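Local atomic coordinates of class II aldolase/adducin N-terminal domain-containing protein (Thermoplasma acidophilum, PDB entry 3M4R), a protein that is of unknown function but binds zinc through its N-terminal class II aldolase/adducin-like domain and is probably an oxidoreductase. Residues D134-I139 and I205-R210; K170-C175 and D181-R186. One frame throughout, in Å; residues are numbered along the deposited sequence.

Interaction 1: D134-I139 and I205-R210; sequences DAILSI and INIVSR
Ile136 sets its ethyl branch against Val208 and Ile207, two neighbouring residues of the longer helix. Its CG1 meets CG2 of Val208 at 4.0 Å, the two side chains lying roughly at right angles, while one carbon further out CD1 reaches CG2 of Ile207, also at 4.0 Å, on a more slanting course. The torsions account for this: in Ile136 the ethyl branch stands beside the backbone N (chi1 -72°) and folds again at chi2 (-67°), which sends CD1 on toward Ile207, whereas CG2 is the branch anti to that N. Ile207 offers just its CG2 methyl here, its own ethyl branch pointing away from helix 134-140; it also packs on Leu190 and Thr192 of strand 189-194. The two helices, 134-140 and 197-215, pack on the same face of the central mixed sheet of this class II aldolase/adducin-type domain, and their segments cross at 52° with axes 8.9 Å apart. Ala135 makes the looser part of the seam. Its CB faces the partner helix and lies 4.4 Å from Val208 CG1 and 4.2 Å from the carbonyl O of Val208, so a methyl sits near a backbone carbonyl as well as near a valine branch. All four residues are buried. Further along helix 197-215, Ala211 touches Ile136 and Phe214 touches Ile139, and Leu153 of helix 146-153 covers Ile136.

Interaction 2: K170-C175 and D181-R186; sequences KEVMNC and DGIVLR
Ile183 and Leu185 of the strand both pack on Val172, one on each methyl, in a beta-alpha-beta unit made of strand 156-159, helix 166-175 and strand 182-185. Along 181-186, Asp181 comes first, salt-bridged through OD1 to Arg203, and the backbone of Gly182 pairs with Val157 of the parallel strand 156-159. Ile183 is the first to reach the helix. With its ethyl branch extended (chi2 176°), CD1 stretches to Val172 CG1 at 4.0 Å and lies equally far from the carbonyl O of Val172; the two side chains meet on a slant. Val184 turns to the other face of the sheet. Leu185 comes back to the helix side and crosses Val172 at about a right angle, close to Leu159 and Leu191, which flank the same valine. Just past the strand, Arg186 is held by hydrogen bonds from its guanidinium NH1 to Thr140 O and from NH2 to Leu144 O and Ser146 OG. The side chains that meet are all apolar, and Val172 sits astride the contact: chi1 of 164° puts CG1 anti to the backbone N, toward Ile183, and leaves CG2 beside that N, 4.0 Å from CD2 of Leu185.

Interactions 1 and 2 lie on opposite faces of the same sheet, their centres 16 Å apart, and strand 182-185 ties them together. The side of the strand that bears Val184 faces helices 134-140 and 197-215: Ile136 CG2 is 4.3 Å from Val184 CG1, and Ile207 CD1 rests 4.0 Å from Gly182 CA. Zinc, held by Glu116, His130, His132 and His188, is nearer to interaction 2. The side chain of Leu185 is about 6 Å from the metal and about 4 Å from the side chains of His130 and His188, whereas that of Ile136 is about 10 Å from the metal.

Interaction 1: D134-I139 and I205-R210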
ATOM      1  N   ASP A 134      13.785   4.869   0.452  1.00 25.98           N
ATOM      2  CA  ASP A 134      14.794   5.928   0.492  1.00 26.79           C
ATOM      3  C   ASP A 134      15.116   6.594  -0.877  1.00 25.34           C
ATOM      4  O   ASP A 134      15.125   7.809  -0.976  1.00 25.15           O
ATOM      5  CB  ASP A 134      16.087   5.408   1.128  1.00 27.31           C
ATOM      6  CG  ASP A 134      17.086   6.516   1.360  1.00 30.77           C
ATOM      7  OD1 ASP A 134      16.752   7.401   2.187  1.00 34.72           O
ATOM      8  OD2 ASP A 134      18.175   6.519   0.703  1.00 34.76           O
ATOM      9  N   ALA A 135      15.380   5.802  -1.907  1.00 24.60           N
ATOM     10  CA  ALA A 135      15.661   6.340  -3.233  1.00 24.67           C
ATOM     11  C   ALA A 135      14.467   7.117  -3.828  1.00 24.44           C
ATOM     12  O   ALA A 135      14.650   8.022  -4.641  1.00 24.38           O
ATOM     13  CB  ALA A 135      16.093   5.220  -4.191  1.00 24.37           C
ATOM     14  N   ILE A 136      13.253   6.777  -3.428  1.00 23.90           N
ATOM     15  CA  ILE A 136      12.082   7.537  -3.889  1.00 23.96           C
ATOM     16  C   ILE A 136      12.021   8.892  -3.182  1.00 24.03           C
ATOM     17  O   ILE A 136      11.674   9.913  -3.799  1.00 25.12           O
ATOM     18  CB  ILE A 136      10.790   6.758  -3.696  1.00 23.24           C
ATOM     19  CG1 ILE A 136      10.712   5.606  -4.717  1.00 23.47           C
ATOM     20  CG2 ILE A 136       9.577   7.679  -3.807  1.00 23.84           C
ATOM     21  CD1 ILE A 136      10.564   6.012  -6.212  1.00 24.04           C
ATOM     22  N   LEU A 137      12.362   8.902  -1.898  1.00 23.56           N
ATOM     23  CA  LEU A 137      12.406  10.129  -1.132  1.00 24.07           C
ATOM     24  C   LEU A 137      13.471  11.060  -1.701  1.00 24.48           C
ATOM     25  O   LEU A 137      13.211  12.243  -1.853  1.00 25.22           O
ATOM     26  CB  LEU A 137      12.679   9.845   0.354  1.00 23.94           C
ATOM     27  CG  LEU A 137      11.557   9.289   1.264  1.00 23.83           C
ATOM     28  CD1 LEU A 137      12.090   9.110   2.715  1.00 22.32           C
ATOM     29  CD2 LEU A 137      10.325  10.200   1.278  1.00 22.45           C
ATOM     30  N   SER A 138      14.644  10.514  -2.048  1.00 24.66           N
ATOM     31  CA  SER A 138      15.727  11.299  -2.635  1.00 25.27           C
ATOM     32  C   SER A 138      15.358  11.930  -3.963  1.00 24.93           C
ATOM     33  O   SER A 138      15.560  13.118  -4.149  1.00 24.85           O
ATOM     34  CB  SER A 138      16.966  10.448  -2.904  1.00 25.66           C
ATOM     35  OG  SER A 138      17.539   9.969  -1.708  1.00 27.50           O
ATOM     36  N   ILE A 139      14.834  11.129  -4.891  1.00 24.47           N
ATOM     37  CA  ILE A 139      14.517  11.648  -6.213  1.00 23.69           C
ATOM     38  C   ILE A 139      13.401  12.672  -6.150  1.00 23.53           C
ATOM     39  O   ILE A 139      13.427  13.659  -6.879  1.00 24.37           O
ATOM     40  CB  ILE A 139      14.201  10.538  -7.265  1.00 23.31           C
ATOM     41  CG1 ILE A 139      14.560  11.065  -8.663  1.00 22.51           C
ATOM     42  CG2 ILE A 139      12.743  10.113  -7.201  1.00 21.65           C
ATOM     43  CD1 ILE A 139      14.490  10.047  -9.767  1.00 21.22           C
ATOM     44  N   ILE A 205       9.787  -2.967  -7.216  1.00 25.68           N
ATOM     45  CA  ILE A 205      11.242  -3.082  -7.385  1.00 26.58           C
ATOM     46  C   ILE A 205      11.705  -2.318  -8.613  1.00 27.69           C
ATOM     47  O   ILE A 205      12.657  -1.535  -8.533  1.00 28.53           O
ATOM     48  CB  ILE A 205      11.705  -4.558  -7.456  1.00 26.85           C
ATOM     49  CG1 ILE A 205      11.412  -5.295  -6.145  1.00 27.38           C
ATOM     50  CG2 ILE A 205      13.205  -4.655  -7.823  1.00 27.11           C
ATOM     51  CD1 ILE A 205      11.923  -4.572  -4.893  1.00 31.53           C
ATOM     52  N   ASN A 206      11.026  -2.543  -9.739  1.00 28.48           N
ATOM     53  CA  ASN A 206      11.371  -1.894 -11.016  1.00 28.17           C
ATOM     54  C   ASN A 206      11.425  -0.384 -10.853  1.00 27.07           C
ATOM     55  O   ASN A 206      12.412   0.235 -11.228  1.00 26.76           O
ATOM     56  CB  ASN A 206      10.386  -2.327 -12.119  1.00 28.92           C
ATOM     57  CG  ASN A 206      10.765  -3.675 -12.723  1.00 32.28           C
ATOM     58  OD1 ASN A 206      11.963  -3.958 -12.885  1.00 37.69           O
ATOM     59  ND2 ASN A 206       9.779  -4.495 -13.083  1.00 32.21           N
ATOM     60  N   ILE A 207      10.430   0.195 -10.184  1.00 25.94           N
ATOM     61  CA  ILE A 207      10.389   1.648  -9.997  1.00 24.88           C
ATOM     62  C   ILE A 207      11.451   2.165  -9.045  1.00 25.01           C
ATOM     63  O   ILE A 207      12.151   3.152  -9.351  1.00 26.27           O
ATOM     64  CB  ILE A 207       9.019   2.124  -9.533  1.00 24.98           C
ATOM     65  CG1 ILE A 207       8.013   2.010 -10.696  1.00 24.67           C
ATOM     66  CG2 ILE A 207       9.088   3.557  -8.992  1.00 23.98           C
ATOM     67  CD1 ILE A 207       6.571   1.894 -10.205  1.00 21.55           C
ATOM     68  N   VAL A 208      11.635   1.504  -7.916  1.00 24.38           N
ATOM     69  CA  VAL A 208      12.593   2.007  -6.946  1.00 24.36           C
ATOM     70  C   VAL A 208      14.006   1.868  -7.519  1.00 24.88           C
ATOM     71  O   VAL A 208      14.820   2.764  -7.371  1.00 23.44           O
ATOM     72  CB  VAL A 208      12.492   1.279  -5.597  1.00 24.38           C
ATOM     73  CG1 VAL A 208      13.631   1.658  -4.696  1.00 24.04           C
ATOM     74  CG2 VAL A 208      11.113   1.598  -4.919  1.00 24.61           C
ATOM     75  N   SER A 209      14.271   0.747  -8.188  1.00 26.03           N
ATOM     76  CA  SER A 209      15.603   0.455  -8.693  1.00 27.48           C
ATOM     77  C   SER A 209      15.962   1.446  -9.798  1.00 27.18           C
ATOM     78  O   SER A 209      17.112   1.841  -9.905  1.00 28.22           O
ATOM     79  CB  SER A 209      15.754  -1.020  -9.115  1.00 27.79           C
ATOM     80  OG  SER A 209      15.156  -1.307 -10.369  1.00 31.25           O
ATOM     81  N   ARG A 210      14.965   1.887 -10.562  1.00 27.22           N
ATOM     82  CA  ARG A 210      15.135   2.981 -11.514  1.00 27.72           C
ATOM     83  C   ARG A 210      15.457   4.317 -10.837  1.00 27.83           C
ATOM     84  O   ARG A 210      16.317   5.079 -11.323  1.00 27.56           O
ATOM     85  CB  ARG A 210      13.938   3.109 -12.464  1.00 27.41           C
ATOM     86  CG  ARG A 210      13.785   1.893 -13.372  1.00 29.79           C
ATOM     87  CD  ARG A 210      12.473   1.864 -14.154  1.00 32.49           C
ATOM     88  NE  ARG A 210      12.568   2.692 -15.352  1.00 35.17           N
ATOM     89  CZ  ARG A 210      11.726   2.643 -16.384  1.00 37.32           C
ATOM     90  NH1 ARG A 210      11.901   3.453 -17.418  1.00 35.28           N
ATOM     91  NH2 ARG A 210      10.693   1.802 -16.383  1.00 40.36           N
TER

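Interaction 2: K170-C175 and D181-R186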
ATOM      1  N   LYS A 170      -7.746  10.382  -0.856  1.00 21.64           N
ATOM      2  CA  LYS A 170      -8.681  10.889  -1.876  1.00 23.58           C
ATOM      3  C   LYS A 170      -8.010  11.303  -3.212  1.00 24.17           C
ATOM      4  O   LYS A 170      -8.512  11.041  -4.309  1.00 24.30           O
ATOM      5  CB  LYS A 170      -9.376  12.112  -1.291  1.00 24.18           C
ATOM      6  CG  LYS A 170     -10.199  11.759  -0.035  1.00 27.09           C
ATOM      7  CD  LYS A 170     -11.645  12.032  -0.193  1.00 30.41           C
ATOM      8  CE  LYS A 170     -12.308  11.278  -1.341  1.00 31.86           C
ATOM      9  NZ  LYS A 170     -13.570  12.010  -1.582  1.00 28.84           N
ATOM     10  N   GLU A 171      -6.864  11.947  -3.109  1.00 25.11           N
ATOM     11  CA  GLU A 171      -6.076  12.321  -4.304  1.00 25.43           C
ATOM     12  C   GLU A 171      -5.519  11.107  -5.009  1.00 25.65           C
ATOM     13  O   GLU A 171      -5.491  11.051  -6.242  1.00 25.04           O
ATOM     14  CB  GLU A 171      -4.910  13.169  -3.889  1.00 26.20           C
ATOM     15  CG  GLU A 171      -5.293  14.570  -3.598  1.00 30.70           C
ATOM     16  CD  GLU A 171      -5.784  15.305  -4.843  1.00 33.56           C
ATOM     17  OE1 GLU A 171      -5.055  15.373  -5.861  1.00 32.34           O
ATOM     18  OE2 GLU A 171      -6.923  15.796  -4.786  1.00 36.32           O
ATOM     19  N   VAL A 172      -5.055  10.144  -4.212  1.00 24.54           N
ATOM     20  CA  VAL A 172      -4.577   8.904  -4.747  1.00 25.21           C
ATOM     21  C   VAL A 172      -5.717   8.225  -5.509  1.00 25.63           C
ATOM     22  O   VAL A 172      -5.547   7.806  -6.661  1.00 24.99           O
ATOM     23  CB  VAL A 172      -4.011   8.013  -3.638  1.00 24.11           C
ATOM     24  CG1 VAL A 172      -3.888   6.623  -4.101  1.00 25.72           C
ATOM     25  CG2 VAL A 172      -2.712   8.584  -3.130  1.00 24.52           C
HETATM   26  N   MSE A 173      -6.877   8.138  -4.865  1.00 26.04           N
HETATM   27  CA  MSE A 173      -8.032   7.564  -5.492  1.00 27.12           C
HETATM   28  C   MSE A 173      -8.301   8.217  -6.838  1.00 28.12           C
HETATM   29  O   MSE A 173      -8.522   7.531  -7.822  1.00 29.04           O
HETATM   30  CB  MSE A 173      -9.272   7.758  -4.610  1.00 26.40           C
HETATM   31  CG  MSE A 173     -10.495   7.055  -5.135  1.00 27.15           C
HETATM   32 SE   MSE A 173     -12.005   7.243  -3.886  0.90 25.32          SE
HETATM   33  CE  MSE A 173     -12.647   8.967  -4.456  1.00 29.42           C
ATOM     34  N   ASN A 174      -8.315   9.543  -6.861  1.00 29.18           N
ATOM     35  CA  ASN A 174      -8.697  10.281  -8.059  1.00 30.23           C
ATOM     36  C   ASN A 174      -7.623  10.292  -9.167  1.00 30.92           C
ATOM     37  O   ASN A 174      -7.970  10.434 -10.326  1.00 29.72           O
ATOM     38  CB  ASN A 174      -9.079  11.714  -7.706  1.00 30.55           C
ATOM     39  CG  ASN A 174     -10.330  11.798  -6.808  1.00 33.81           C
ATOM     40  OD1 ASN A 174     -11.267  10.964  -6.886  1.00 34.94           O
ATOM     41  ND2 ASN A 174     -10.349  12.818  -5.947  1.00 36.53           N
ATOM     42  N   CYS A 175      -6.346  10.097  -8.835  1.00 31.20           N
ATOM     43  CA  CYS A 175      -5.313  10.141  -9.868  0.50 31.89           C
ATOM     44  C   CYS A 175      -5.057   8.759 -10.445  1.00 31.99           C
ATOM     45  O   CYS A 175      -4.451   8.630 -11.486  1.00 31.20           O
ATOM     46  CB  CYS A 175      -4.030  10.753  -9.329  0.50 31.90           C
ATOM     47  SG  CYS A 175      -4.273  12.451  -8.814  0.50 33.30           S
ATOM     48  N   ASP A 181       1.674   1.472 -13.543  1.00 25.51           N
ATOM     49  CA  ASP A 181       2.394   0.520 -12.700  1.00 25.21           C
ATOM     50  C   ASP A 181       2.591   1.047 -11.261  1.00 25.84           C
ATOM     51  O   ASP A 181       2.931   0.293 -10.327  1.00 25.96           O
ATOM     52  CB  ASP A 181       3.753   0.193 -13.290  1.00 25.75           C
ATOM     53  CG  ASP A 181       3.659  -0.555 -14.640  1.00 25.93           C
ATOM     54  OD1 ASP A 181       2.797  -1.440 -14.798  1.00 26.34           O
ATOM     55  OD2 ASP A 181       4.441  -0.244 -15.534  1.00 27.08           O
ATOM     56  N   GLY A 182       2.371   2.332 -11.057  1.00 25.28           N
ATOM     57  CA  GLY A 182       2.710   2.896  -9.746  1.00 23.90           C
ATOM     58  C   GLY A 182       2.249   4.323  -9.607  1.00 23.46           C
ATOM     59  O   GLY A 182       1.998   4.989 -10.604  1.00 23.19           O
ATOM     60  N   ILE A 183       2.100   4.764  -8.353  1.00 23.22           N
ATOM     61  CA  ILE A 183       1.838   6.148  -8.008  1.00 23.02           C
ATOM     62  C   ILE A 183       2.939   6.598  -7.050  1.00 23.21           C
ATOM     63  O   ILE A 183       3.155   5.975  -6.011  1.00 23.73           O
ATOM     64  CB  ILE A 183       0.505   6.321  -7.306  1.00 22.80           C
ATOM     65  CG1 ILE A 183      -0.647   5.940  -8.254  1.00 23.10           C
ATOM     66  CG2 ILE A 183       0.367   7.747  -6.807  1.00 22.96           C
ATOM     67  CD1 ILE A 183      -2.084   5.997  -7.568  1.00 22.78           C
ATOM     68  N   VAL A 184       3.645   7.655  -7.440  1.00 23.44           N
ATOM     69  CA  VAL A 184       4.799   8.181  -6.711  1.00 22.96           C
ATOM     70  C   VAL A 184       4.329   9.358  -5.878  1.00 22.68           C
ATOM     71  O   VAL A 184       3.687  10.253  -6.393  1.00 23.29           O
ATOM     72  CB  VAL A 184       5.884   8.659  -7.663  1.00 22.96           C
ATOM     73  CG1 VAL A 184       7.065   9.292  -6.870  1.00 21.60           C
ATOM     74  CG2 VAL A 184       6.350   7.487  -8.514  1.00 22.10           C
ATOM     75  N   LEU A 185       4.633   9.332  -4.589  1.00 21.86           N
ATOM     76  CA  LEU A 185       4.148  10.367  -3.657  1.00 21.21           C
ATOM     77  C   LEU A 185       5.368  11.158  -3.219  1.00 21.64           C
ATOM     78  O   LEU A 185       6.179  10.673  -2.417  1.00 21.30           O
ATOM     79  CB  LEU A 185       3.429   9.712  -2.458  1.00 21.53           C
ATOM     80  CG  LEU A 185       2.299   8.685  -2.714  1.00 20.91           C
ATOM     81  CD1 LEU A 185       1.722   8.116  -1.370  1.00 22.55           C
ATOM     82  CD2 LEU A 185       1.204   9.261  -3.584  1.00 19.36           C
ATOM     83  N   ARG A 186       5.550  12.360  -3.773  1.00 21.86           N
ATOM     84  CA  ARG A 186       6.745  13.119  -3.480  1.00 22.27           C
ATOM     85  C   ARG A 186       6.887  13.378  -1.993  1.00 22.24           C
ATOM     86  O   ARG A 186       5.920  13.706  -1.325  1.00 21.70           O
ATOM     87  CB  ARG A 186       6.803  14.431  -4.268  1.00 22.61           C
ATOM     88  CG  ARG A 186       6.853  14.189  -5.769  1.00 23.13           C
ATOM     89  CD  ARG A 186       7.114  15.480  -6.552  1.00 22.31           C
ATOM     90  NE  ARG A 186       8.485  15.933  -6.395  1.00 22.20           N
ATOM     91  CZ  ARG A 186       9.187  16.562  -7.331  1.00 21.56           C
ATOM     92  NH1 ARG A 186      10.418  16.938  -7.059  1.00 19.75           N
ATOM     93  NH2 ARG A 186       8.673  16.795  -8.536  1.00 21.26           N
TER